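Local coordinates for protein coclaurine N-methyltransferase (Coptis japonica, PDB 6GKV) that transfers a methyl group from S-adenosyl-L-methionine to the ring nitrogen of coclaurine and related tetrahydroisoquinolines in plant alkaloid biosynthesis, at residues Q52-T55 with H56-Q60; D22-K25 with Q26-R30; I194-I197 with E198-E201. All coordinates share one frame; numbering follows the deposited sequence.

Overall arrangement
Read from the N terminus, the three contacts come in series; none nests inside or crosses another. Each is local and closes only a helical turn or a strand end. Contact 2 (22-30) is one span of helix 21-39, wedged between helices 2-16 and 313-335. The next helix, 44-58, carries contact 1 (52-60), which faces strand 235-236 and the second subunit; the centres of contacts 1 and 2 lie 33 Å apart. Much later, contact 3 (194-201) forms where strand 191-197 of the central sheet turns into the ligand site. Its nearest atoms are about 8 Å from contact 1 and about 17 Å from contact 2.

Contact 1: Q52-T55 with H56-Q60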
ATOM      1  N   GLN A  52      -5.090   8.726  -3.359  1.00 45.91           N
ATOM      2  CA  GLN A  52      -4.200   9.875  -3.474  1.00 45.85           C
ATOM      3  C   GLN A  52      -4.955  11.182  -3.238  1.00 48.02           C
ATOM      4  O   GLN A  52      -4.399  12.120  -2.673  1.00 47.00           O
ATOM      5  CB  GLN A  52      -3.526   9.890  -4.851  1.00 50.20           C
ATOM      6  CG  GLN A  52      -2.581   8.722  -5.075  1.00 47.13           C
ATOM      7  CD  GLN A  52      -1.496   8.673  -4.030  1.00 45.28           C
ATOM      8  OE1 GLN A  52      -0.594   9.511  -4.029  1.00 41.56           O
ATOM      9  NE2 GLN A  52      -1.583   7.696  -3.117  1.00 42.96           N
ATOM     10  N   ASN A  53      -6.212  11.232  -3.686  1.00 38.16           N
ATOM     11  CA  ASN A  53      -7.074  12.365  -3.462  1.00 39.44           C
ATOM     12  C   ASN A  53      -7.225  12.610  -1.976  1.00 47.57           C
ATOM     13  O   ASN A  53      -7.121  13.745  -1.508  1.00 50.13           O
ATOM     14  CB  ASN A  53      -8.437  12.135  -4.100  1.00 49.79           C
ATOM     15  CG  ASN A  53      -8.384  12.209  -5.602  1.00 56.63           C
ATOM     16  OD1 ASN A  53      -7.371  12.610  -6.166  1.00 66.63           O
ATOM     17  ND2 ASN A  53      -9.478  11.827  -6.266  1.00 51.38           N
ATOM     18  N   LEU A  54      -7.428  11.534  -1.228  1.00 42.96           N
ATOM     19  CA  LEU A  54      -7.564  11.664   0.209  1.00 45.30           C
ATOM     20  C   LEU A  54      -6.211  11.941   0.912  1.00 48.85           C
ATOM     21  O   LEU A  54      -6.124  12.840   1.743  1.00 50.66           O
ATOM     22  CB  LEU A  54      -8.239  10.415   0.787  1.00 40.06           C
ATOM     23  CG  LEU A  54      -8.674  10.583   2.246  1.00 42.28           C
ATOM     24  CD1 LEU A  54      -9.476  11.869   2.408  1.00 29.09           C
ATOM     25  CD2 LEU A  54      -9.458   9.385   2.736  1.00 38.04           C
ATOM     26  N   THR A  55      -5.155  11.199   0.584  1.00 45.74           N
ATOM     27  CA  THR A  55      -3.857  11.453   1.227  1.00 46.62           C
ATOM     28  C   THR A  55      -3.445  12.909   1.043  1.00 51.06           C
ATOM     29  O   THR A  55      -2.892  13.526   1.948  1.00 61.33           O
ATOM     30  CB  THR A  55      -2.735  10.554   0.684  1.00 36.83           C
ATOM     31  OG1 THR A  55      -2.726  10.632  -0.747  1.00 47.94           O
ATOM     32  CG2 THR A  55      -2.955   9.105   1.098  1.00 34.16           C
ATOM     33  N   HIS A  56      -3.749  13.469  -0.119  1.00 49.87           N
ATOM     34  CA  HIS A  56      -3.323  14.824  -0.439  1.00 48.92           C
ATOM     35  C   HIS A  56      -4.189  15.890   0.235  1.00 56.73           C
ATOM     36  O   HIS A  56      -3.678  16.924   0.692  1.00 52.61           O
ATOM     37  CB  HIS A  56      -3.325  15.026  -1.949  1.00 55.12           C
ATOM     38  CG  HIS A  56      -2.105  14.477  -2.621  1.00 77.86           C
ATOM     39  ND1 HIS A  56      -1.874  13.119  -2.761  1.00 68.33           N
ATOM     40  CD2 HIS A  56      -1.026  15.090  -3.165  1.00 82.15           C
ATOM     41  CE1 HIS A  56      -0.721  12.932  -3.365  1.00 71.55           C
ATOM     42  NE2 HIS A  56      -0.180  14.114  -3.622  1.00 77.06           N
ATOM     43  N   SER A  57      -5.494  15.646   0.301  1.00 47.50           N
ATOM     44  CA  SER A  57      -6.392  16.646   0.865  1.00 43.38           C
ATOM     45  C   SER A  57      -6.170  16.764   2.370  1.00 43.03           C
ATOM     46  O   SER A  57      -6.262  17.857   2.929  1.00 47.12           O
ATOM     47  CB  SER A  57      -7.863  16.318   0.543  1.00 42.94           C
ATOM     48  OG  SER A  57      -8.245  15.039   1.017  1.00 54.00           O
ATOM     49  N   LEU A  58      -5.866  15.643   3.025  1.00 40.53           N
ATOM     50  CA  LEU A  58      -5.587  15.663   4.456  1.00 34.25           C
ATOM     51  C   LEU A  58      -4.365  16.523   4.792  1.00 42.99           C
ATOM     52  O   LEU A  58      -4.355  17.209   5.835  1.00 49.38           O
ATOM     53  CB  LEU A  58      -5.399  14.240   4.982  1.00 30.98           C
ATOM     54  CG  LEU A  58      -6.697  13.408   4.931  1.00 39.26           C
ATOM     55  CD1 LEU A  58      -6.431  11.969   5.287  1.00 39.70           C
ATOM     56  CD2 LEU A  58      -7.766  13.972   5.848  1.00 36.91           C
ATOM     57  N   ARG A  59      -3.358  16.515   3.911  1.00 41.45           N
ATOM     58  CA  ARG A  59      -2.118  17.268   4.145  1.00 47.20           C
ATOM     59  C   ARG A  59      -2.317  18.794   4.190  1.00 57.98           C
ATOM     60  O   ARG A  59      -1.441  19.532   4.651  1.00 59.56           O
ATOM     61  CB  ARG A  59      -1.062  16.923   3.079  1.00 46.23           C
ATOM     62  CG  ARG A  59      -0.422  15.544   3.245  1.00 50.03           C
ATOM     63  CD  ARG A  59       0.586  15.227   2.128  1.00 51.16           C
ATOM     64  NE  ARG A  59       0.945  13.810   2.063  1.00 55.06           N
ATOM     65  CZ  ARG A  59       2.075  13.283   2.533  1.00 62.72           C
ATOM     66  NH1 ARG A  59       2.984  14.040   3.128  1.00 66.46           N
ATOM     67  NH2 ARG A  59       2.299  11.985   2.407  1.00 71.90           N
ATOM     68  N   GLN A  60      -3.464  19.267   3.724  1.00 64.22           N
ATOM     69  CA  GLN A  60      -3.798  20.687   3.864  1.00 75.19           C
ATOM     70  C   GLN A  60      -4.645  21.033   5.089  1.00 63.39           C
ATOM     71  O   GLN A  60      -4.831  22.196   5.407  1.00 69.56           O
ATOM     72  CB  GLN A  60      -4.513  21.175   2.612  1.00 86.73           C
ATOM     73  CG  GLN A  60      -3.584  21.287   1.441  1.00 97.63           C
ATOM     74  CD  GLN A  60      -4.318  21.496   0.149  1.00106.21           C
ATOM     75  OE1 GLN A  60      -5.463  21.064  -0.018  1.00111.34           O
ATOM     76  NE2 GLN A  60      -3.682  22.208  -0.762  1.00108.18           N
TER
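H56 folds back along its helix onto Q52, one turn earlier. Its CB lies 3.2 Å from Q52 O, and with CG anti to the carbonyl carbon (chi1 -81°) the imidazole follows the helix wall toward that same oxygen. ND1 donates to Q52 O at 2.7 Å, a bent bond of 132° at the hydrogen. The backbone N of H56 reaches Q52 O from the other face of the carbonyl plane, so two donors of one residue grip a single oxygen. Farther out, CE1 meets Q52 OE1 at 3.5 Å, the amide oxygen coming at the ring edge, in plane, with the two flat groups turned 75° apart. OE1 also accepts a weak hydrogen bond from H276 N of the second subunit. A histidine suits the place because its ring nitrogen is near enough to bend back to the helix backbone.

Beside it, S57 OG stands 3.1 Å from both N53 O and L54 O, a short hydroxyl tucked against the preceding turn. On the apolar side L54 CG touches L58 CD1 at 4.0 Å. R59 lays its CG 3.4 Å from T55 O and sends its guanidinium to salt bridges with E207 and D269.

L54 and L58 rest on H236 of strand 235-236, and E207 lies in the first turn of helix 206-215. H56 packs on V274 in strand 272-279 of the second subunit, placing this part of the helix at the dimer interface.

Contact 2: D22-K25 with Q26-R30; sequences DDIK and QLIRR
I24 and I28 lie side by side one helical turn apart, pointing the same way, and form the tight face of the contact. I24 CG2 meets I28 CD1 at 3.9 Å, while I28 CG1 presses on the carbonyl oxygen I24 O at 3.2 Å. The extended outer chain of I28 (chi2 -178°) carries CD1 back toward its neighbour. Branched aliphatic residues fill this seam well: the two branches of each isoleucine spread in opposite directions along the helix, so that CG2 of I24 meets the CD1 that I28 sends back. Replacing I28 by an alanine would probably leave I24 CG2 without its mate and open a gap beside W245 and F246, on which I28 also packs.

The pattern is that of an amphipathic alpha-helix, with successive i to i+4 backbone bonds such as R29 N to K25 O at 2.9 Å. I24 touches L14 of helix 2-16 and L328 of helix 313-335, and L27 reaches L10 of helix 2-16, so the apolar side joins three helices. L27 CG also sits 3.2 Å from D23 O.

The polar side is looser. D22, D23 and Q26 are exposed, and D22 OD1 remains 6.4 Å from R29 NH2. R29 is exposed too but lies back along the preceding turn: its CG crosses K25 O at 3.1 Å, and its guanidinium lies with one face over K25 CB, NH2 coming to 3.8 Å. Of the lysine side chain the guanidinium covers only this CB, while NE makes a salt bridge to E332 of helix 313-335.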
ATOM      1  N   ASP A  22     -32.308  -8.020  15.049  1.00 58.48           N
ATOM      2  CA  ASP A  22     -32.119  -8.596  13.717  1.00 59.08           C
ATOM      3  C   ASP A  22     -32.524  -7.648  12.617  1.00 62.55           C
ATOM      4  O   ASP A  22     -31.891  -7.614  11.562  1.00 69.37           O
ATOM      5  CB  ASP A  22     -32.917  -9.891  13.561  1.00 55.87           C
ATOM      6  CG  ASP A  22     -32.350 -11.016  14.383  1.00 61.66           C
ATOM      7  OD1 ASP A  22     -31.196 -10.878  14.843  1.00 64.32           O
ATOM      8  OD2 ASP A  22     -33.051 -12.027  14.574  1.00 68.86           O
ATOM      9  N   ASP A  23     -33.603  -6.911  12.852  1.00 54.64           N
ATOM     10  CA  ASP A  23     -34.046  -5.891  11.917  1.00 51.52           C
ATOM     11  C   ASP A  23     -32.984  -4.792  11.797  1.00 52.18           C
ATOM     12  O   ASP A  23     -32.836  -4.178  10.743  1.00 56.01           O
ATOM     13  CB  ASP A  23     -35.392  -5.300  12.361  1.00 54.71           C
ATOM     14  CG  ASP A  23     -36.576  -6.244  12.113  1.00 60.80           C
ATOM     15  OD1 ASP A  23     -36.870  -7.102  12.974  1.00 60.53           O
ATOM     16  OD2 ASP A  23     -37.240  -6.099  11.067  1.00 67.89           O
ATOM     17  N   ILE A  24     -32.254  -4.540  12.883  1.00 56.47           N
ATOM     18  CA  ILE A  24     -31.235  -3.487  12.897  1.00 52.02           C
ATOM     19  C   ILE A  24     -30.024  -3.944  12.113  1.00 43.93           C
ATOM     20  O   ILE A  24     -29.499  -3.199  11.284  1.00 47.72           O
ATOM     21  CB  ILE A  24     -30.768  -3.091  14.327  1.00 45.71           C
ATOM     22  CG1 ILE A  24     -31.939  -2.714  15.247  1.00 40.45           C
ATOM     23  CG2 ILE A  24     -29.742  -1.938  14.270  1.00 36.59           C
ATOM     24  CD1 ILE A  24     -31.473  -2.366  16.676  1.00 33.64           C
ATOM     25  N   LYS A  25     -29.593  -5.176  12.378  1.00 45.17           N
ATOM     26  CA  LYS A  25     -28.489  -5.802  11.641  1.00 44.79           C
ATOM     27  C   LYS A  25     -28.784  -5.862  10.142  1.00 50.78           C
ATOM     28  O   LYS A  25     -27.952  -5.477   9.322  1.00 51.19           O
ATOM     29  CB  LYS A  25     -28.216  -7.205  12.177  1.00 44.06           C
ATOM     30  CG  LYS A  25     -27.547  -7.233  13.572  1.00 43.25           C
ATOM     31  CD  LYS A  25     -27.651  -8.630  14.200  1.00 43.11           C
ATOM     32  CE  LYS A  25     -26.812  -8.751  15.461  1.00 47.89           C
ATOM     33  NZ  LYS A  25     -26.964 -10.102  16.102  1.00 52.16           N
ATOM     34  N   GLN A  26     -29.982  -6.321   9.784  1.00 44.49           N
ATOM     35  CA  GLN A  26     -30.392  -6.310   8.390  1.00 39.59           C
ATOM     36  C   GLN A  26     -30.275  -4.929   7.739  1.00 42.65           C
ATOM     37  O   GLN A  26     -29.826  -4.822   6.609  1.00 47.01           O
ATOM     38  CB  GLN A  26     -31.829  -6.816   8.256  1.00 47.15           C
ATOM     39  CG  GLN A  26     -32.263  -7.025   6.829  1.00 54.55           C
ATOM     40  CD  GLN A  26     -33.627  -7.666   6.735  1.00 75.23           C
ATOM     41  OE1 GLN A  26     -34.500  -7.200   6.006  1.00 87.94           O
ATOM     42  NE2 GLN A  26     -33.820  -8.736   7.487  1.00 77.98           N
ATOM     43  N   LEU A  27     -30.681  -3.874   8.442  1.00 48.65           N
ATOM     44  CA  LEU A  27     -30.660  -2.533   7.849  1.00 49.30           C
ATOM     45  C   LEU A  27     -29.238  -1.992   7.741  1.00 47.93           C
ATOM     46  O   LEU A  27     -28.915  -1.246   6.805  1.00 39.05           O
ATOM     47  CB  LEU A  27     -31.526  -1.560   8.660  1.00 49.57           C
ATOM     48  CG  LEU A  27     -33.039  -1.784   8.595  1.00 54.16           C
ATOM     49  CD1 LEU A  27     -33.782  -0.865   9.562  1.00 47.98           C
ATOM     50  CD2 LEU A  27     -33.538  -1.578   7.179  1.00 62.12           C
ATOM     51  N   ILE A  28     -28.411  -2.348   8.721  1.00 43.45           N
ATOM     52  CA  ILE A  28     -27.014  -1.939   8.741  1.00 48.63           C
ATOM     53  C   ILE A  28     -26.307  -2.573   7.544  1.00 47.46           C
ATOM     54  O   ILE A  28     -25.644  -1.875   6.777  1.00 49.79           O
ATOM     55  CB  ILE A  28     -26.332  -2.326  10.078  1.00 44.31           C
ATOM     56  CG1 ILE A  28     -26.859  -1.423  11.197  1.00 42.64           C
ATOM     57  CG2 ILE A  28     -24.840  -2.196   9.978  1.00 48.80           C
ATOM     58  CD1 ILE A  28     -26.245  -1.658  12.554  1.00 42.12           C
ATOM     59  N   ARG A  29     -26.499  -3.880   7.360  1.00 42.54           N
ATOM     60  CA  ARG A  29     -25.881  -4.607   6.255  1.00 44.05           C
ATOM     61  C   ARG A  29     -26.205  -3.985   4.915  1.00 50.02           C
ATOM     62  O   ARG A  29     -25.401  -4.064   3.982  1.00 55.62           O
ATOM     63  CB  ARG A  29     -26.326  -6.063   6.229  1.00 39.38           C
ATOM     64  CG  ARG A  29     -25.872  -6.837   7.405  1.00 39.16           C
ATOM     65  CD  ARG A  29     -25.954  -8.288   7.142  1.00 39.87           C
ATOM     66  NE  ARG A  29     -25.970  -8.988   8.409  1.00 57.24           N
ATOM     67  CZ  ARG A  29     -27.049  -9.568   8.910  1.00 69.16           C
ATOM     68  NH1 ARG A  29     -28.191  -9.551   8.221  1.00 63.25           N
ATOM     69  NH2 ARG A  29     -26.983 -10.177  10.091  1.00 77.86           N
ATOM     70  N   ARG A  30     -27.386  -3.380   4.815  1.00 44.06           N
ATOM     71  CA  ARG A  30     -27.827  -2.793   3.555  1.00 45.33           C
ATOM     72  C   ARG A  30     -27.016  -1.550   3.257  1.00 46.84           C
ATOM     73  O   ARG A  30     -26.714  -1.268   2.099  1.00 52.49           O
ATOM     74  CB  ARG A  30     -29.311  -2.433   3.591  1.00 45.26           C
ATOM     75  CG  ARG A  30     -30.245  -3.602   3.670  1.00 45.28           C
ATOM     76  CD  ARG A  30     -31.686  -3.099   3.493  1.00 55.00           C
ATOM     77  NE  ARG A  30     -32.659  -4.163   3.745  1.00 59.91           N
ATOM     78  CZ  ARG A  30     -33.918  -3.973   4.110  1.00 56.91           C
ATOM     79  NH1 ARG A  30     -34.399  -2.743   4.273  1.00 64.93           N
ATOM     80  NH2 ARG A  30     -34.700  -5.022   4.315  1.00 60.55           N
TER

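Contact 3: I194-I197 with E198-E201; sequences ILVI and ELFE. With SAH (S-adenosyl-L-homocysteine), chain C; F2W (6,7-dimethoxy-2-methyl-1,2,3,4-tetrahydroisoquinolin-2-ium), chain D.
I197 and E198 adjoin where the strand turns, and each takes hold of a different ligand. The carbonyl oxygen I197 O accepts a hydrogen bond from the amino nitrogen N of SAH at 3.0 Å. E198 OE1 accepts a hydrogen bond from NAH of F2W at 2.8 Å, a fitting partner for the nitrogen of a methylated product bound together with SAH. The added methyl, CAO of F2W, lies 4.2 Å from SD of SAH, so the two ligands face each other across the transfer site.

L199 adds an apolar contact to the first shell. With its CG anti to the backbone nitrogen (chi1 170°), it sends CD1 along the ribose to 3.4 Å from SAH O4', a greasy branch suited to sugar and base. The left-handed backbone of E198 (phi 62°, psi 60°) makes the sharp turn that lets its carboxylate reach F2W while L199 stays by the cofactor.

This is the C-terminal end of the fourth strand of the seven-stranded Rossmann-like sheet of class I methyltransferases, in the order 3-2-1-4-5-7-6, where such enzymes bind their cofactor.

Behind the site, V196 CG1 packs against the turn that follows the strand, meeting L199 CB at 3.6 Å and F200 CE1 at 3.7 Å; the valine and phenylalanine side chains cross at about a right angle. F200 is held in turn by F264, edge-to-face, and by the nearly parallel ring of Y206, with L209 and L210 of helix 206-215 beside it. E198 OE2 accepts a hydrogen bond from C94 N, a second bond that steadies the carboxylate.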
ATOM      1  N   ILE A 194       6.652   4.386  21.368  1.00 49.86           N
ATOM      2  CA  ILE A 194       5.412   5.118  21.349  1.00 53.28           C
ATOM      3  C   ILE A 194       4.342   4.221  20.785  1.00 51.41           C
ATOM      4  O   ILE A 194       4.465   3.704  19.679  1.00 48.60           O
ATOM      5  CB  ILE A 194       5.512   6.386  20.520  1.00 51.02           C
ATOM      6  CG1 ILE A 194       6.645   7.255  21.063  1.00 44.62           C
ATOM      7  CG2 ILE A 194       4.163   7.138  20.540  1.00 47.04           C
ATOM      8  CD1 ILE A 194       6.965   8.428  20.177  1.00 44.50           C
ATOM      9  N   LEU A 195       3.295   4.037  21.567  1.00 51.71           N
ATOM     10  CA  LEU A 195       2.201   3.173  21.191  1.00 52.34           C
ATOM     11  C   LEU A 195       0.974   4.013  20.921  1.00 47.95           C
ATOM     12  O   LEU A 195       0.595   4.836  21.742  1.00 52.22           O
ATOM     13  CB  LEU A 195       1.929   2.169  22.300  1.00 55.79           C
ATOM     14  CG  LEU A 195       3.163   1.361  22.693  1.00 54.10           C
ATOM     15  CD1 LEU A 195       2.896   0.613  23.976  1.00 55.62           C
ATOM     16  CD2 LEU A 195       3.486   0.395  21.585  1.00 46.26           C
ATOM     17  N   VAL A 196       0.362   3.809  19.763  1.00 45.25           N
ATOM     18  CA  VAL A 196      -0.825   4.551  19.380  1.00 39.27           C
ATOM     19  C   VAL A 196      -1.947   3.604  18.969  1.00 45.62           C
ATOM     20  O   VAL A 196      -1.958   3.110  17.839  1.00 52.19           O
ATOM     21  CB  VAL A 196      -0.539   5.520  18.216  1.00 38.71           C
ATOM     22  CG1 VAL A 196      -1.771   6.407  17.958  1.00 42.36           C
ATOM     23  CG2 VAL A 196       0.663   6.400  18.531  1.00 35.67           C
ATOM     24  N   ILE A 197      -2.896   3.361  19.869  1.00 41.10           N
ATOM     25  CA  ILE A 197      -3.968   2.415  19.591  1.00 39.53           C
ATOM     26  C   ILE A 197      -5.294   3.105  19.258  1.00 40.47           C
ATOM     27  O   ILE A 197      -6.025   3.538  20.141  1.00 45.61           O
ATOM     28  CB  ILE A 197      -4.185   1.446  20.771  1.00 42.45           C
ATOM     29  CG1 ILE A 197      -2.843   0.884  21.214  1.00 43.25           C
ATOM     30  CG2 ILE A 197      -5.163   0.299  20.382  1.00 29.84           C
ATOM     31  CD1 ILE A 197      -2.058   0.224  20.095  1.00 43.41           C
ATOM     32  N   GLU A 198      -5.572   3.201  17.963  1.00 44.22           N
ATOM     33  CA  GLU A 198      -6.852   3.680  17.442  1.00 45.65           C
ATOM     34  C   GLU A 198      -7.094   5.119  17.857  1.00 41.27           C
ATOM     35  O   GLU A 198      -8.069   5.423  18.517  1.00 46.52           O
ATOM     36  CB  GLU A 198      -8.000   2.757  17.884  1.00 39.75           C
ATOM     37  CG  GLU A 198      -7.903   1.369  17.250  1.00 41.18           C
ATOM     38  CD  GLU A 198      -9.089   0.470  17.539  1.00 44.27           C
ATOM     39  OE1 GLU A 198     -10.177   0.983  17.893  1.00 39.89           O
ATOM     40  OE2 GLU A 198      -8.925  -0.763  17.428  1.00 46.99           O
ATOM     41  N   LEU A 199      -6.188   6.001  17.442  1.00 43.44           N
ATOM     42  CA  LEU A 199      -6.283   7.421  17.751  1.00 42.96           C
ATOM     43  C   LEU A 199      -6.430   8.227  16.471  1.00 45.50           C
ATOM     44  O   LEU A 199      -7.207   9.181  16.409  1.00 54.55           O
ATOM     45  CB  LEU A 199      -5.052   7.885  18.515  1.00 45.80           C
ATOM     46  CG  LEU A 199      -4.917   9.401  18.692  1.00 47.45           C
ATOM     47  CD1 LEU A 199      -5.928   9.916  19.716  1.00 32.08           C
ATOM     48  CD2 LEU A 199      -3.492   9.784  19.072  1.00 44.68           C
ATOM     49  N   PHE A 200      -5.695   7.808  15.445  1.00 34.98           N
ATOM     50  CA  PHE A 200      -5.600   8.519  14.165  1.00 31.28           C
ATOM     51  C   PHE A 200      -6.914   8.665  13.446  1.00 34.13           C
ATOM     52  O   PHE A 200      -7.097   9.620  12.683  1.00 44.61           O
ATOM     53  CB  PHE A 200      -4.605   7.802  13.229  1.00 40.81           C
ATOM     54  CG  PHE A 200      -3.166   8.099  13.528  1.00 41.48           C
ATOM     55  CD1 PHE A 200      -2.755   8.423  14.816  1.00 42.29           C
ATOM     56  CD2 PHE A 200      -2.225   8.109  12.507  1.00 51.01           C
ATOM     57  CE1 PHE A 200      -1.412   8.726  15.093  1.00 52.18           C
ATOM     58  CE2 PHE A 200      -0.874   8.420  12.775  1.00 46.95           C
ATOM     59  CZ  PHE A 200      -0.471   8.726  14.066  1.00 38.26           C
ATOM     60  N   GLU A 201      -7.826   7.717  13.678  1.00 29.55           N
ATOM     61  CA  GLU A 201      -9.180   7.778  13.124  1.00 40.67           C
ATOM     62  C   GLU A 201      -9.927   9.088  13.446  1.00 41.63           C
ATOM     63  O   GLU A 201     -10.886   9.457  12.754  1.00 37.68           O
ATOM     64  CB  GLU A 201     -10.008   6.583  13.626  1.00 41.09           C
ATOM     65  CG  GLU A 201      -9.548   5.209  13.068  1.00 40.33           C
ATOM     66  CD  GLU A 201      -8.599   4.469  13.997  1.00 40.31           C
ATOM     67  OE1 GLU A 201      -7.730   5.109  14.610  1.00 41.61           O
ATOM     68  OE2 GLU A 201      -8.744   3.236  14.140  1.00 47.28           O
TER
HETATM   69  N   SAH C 501      -6.282   3.687  23.172  1.00 52.43           N
HETATM   70  CA  SAH C 501      -7.380   3.358  24.071  1.00 58.27           C
HETATM   71  CB  SAH C 501      -8.666   4.045  23.632  1.00 61.14           C
HETATM   72  CG  SAH C 501      -8.847   4.225  22.128  1.00 62.33           C
HETATM   73  SD  SAH C 501     -10.294   5.257  21.764  1.00 71.02           S
HETATM   74  C   SAH C 501      -7.614   1.858  24.151  1.00 56.36           C
HETATM   75  O   SAH C 501      -7.114   1.143  23.282  1.00 58.08           O
HETATM   76  OXT SAH C 501      -8.294   1.348  25.059  1.00 51.87           O
HETATM   77  C5' SAH C 501      -9.298   6.714  21.343  1.00 53.42           C
HETATM   78  C4' SAH C 501      -8.536   7.328  22.523  1.00 68.55           C
HETATM   79  O4' SAH C 501      -7.827   8.485  22.107  1.00 70.32           O
HETATM   80  C3' SAH C 501      -9.455   7.767  23.655  1.00 76.99           C
HETATM   81  O3' SAH C 501      -8.811   7.522  24.880  1.00 82.08           O
HETATM   82  C2' SAH C 501      -9.578   9.263  23.510  1.00 71.42           C
HETATM   83  O2' SAH C 501      -9.733   9.831  24.787  1.00 71.09           O
HETATM   84  C1' SAH C 501      -8.244   9.620  22.857  1.00 67.04           C
HETATM   85  N9  SAH C 501      -8.309  10.832  22.010  1.00 62.24           N
HETATM   86  C8  SAH C 501      -9.188  11.118  20.987  1.00 66.04           C
HETATM   87  N7  SAH C 501      -8.881  12.343  20.487  1.00 65.32           N
HETATM   88  C5  SAH C 501      -7.819  12.845  21.177  1.00 60.28           C
HETATM   89  C6  SAH C 501      -7.105  14.046  21.097  1.00 69.53           C
HETATM   90  N6  SAH C 501      -7.424  14.982  20.199  1.00 75.98           N
HETATM   91  N1  SAH C 501      -6.053  14.265  21.967  1.00 67.44           N
HETATM   92  C2  SAH C 501      -5.718  13.309  22.910  1.00 60.64           C
HETATM   93  N3  SAH C 501      -6.425  12.126  22.984  1.00 50.05           N
HETATM   94  C4  SAH C 501      -7.458  11.903  22.134  1.00 51.24           C
HETATM   95  CAM F2W D 502     -17.941   0.277  16.904  1.00 42.62           C
HETATM   96  OAK F2W D 502     -17.393   0.804  15.674  1.00 40.22           O
HETATM   97  CAB F2W D 502     -16.202   1.440  15.919  1.00 40.37           C
HETATM   98  CAA F2W D 502     -15.610   1.504  17.186  1.00 46.93           C
HETATM   99  CAF F2W D 502     -14.405   2.189  17.319  1.00 47.90           C
HETATM  100  CAJ F2W D 502     -13.727   2.273  18.523  1.00 54.78           C
HETATM  101  CAI F2W D 502     -12.719   3.453  18.706  1.00 59.35           C
HETATM  102  NAH F2W D 502     -11.756   3.283  17.606  1.00 65.15           N
HETATM  103  CAO F2W D 502     -11.007   4.554  17.660  1.00 72.54           C
HETATM  104  CAG F2W D 502     -12.661   3.452  16.466  1.00 50.62           C
HETATM  105  CAE F2W D 502     -13.777   2.714  16.222  1.00 40.96           C
HETATM  106  CAD F2W D 502     -14.381   2.679  14.968  1.00 34.43           C
HETATM  107  CAC F2W D 502     -15.578   2.003  14.817  1.00 27.17           C
HETATM  108  OAL F2W D 502     -16.262   1.895  13.635  1.00 42.38           O
HETATM  109  CAN F2W D 502     -15.680   2.451  12.441  1.00 31.92           C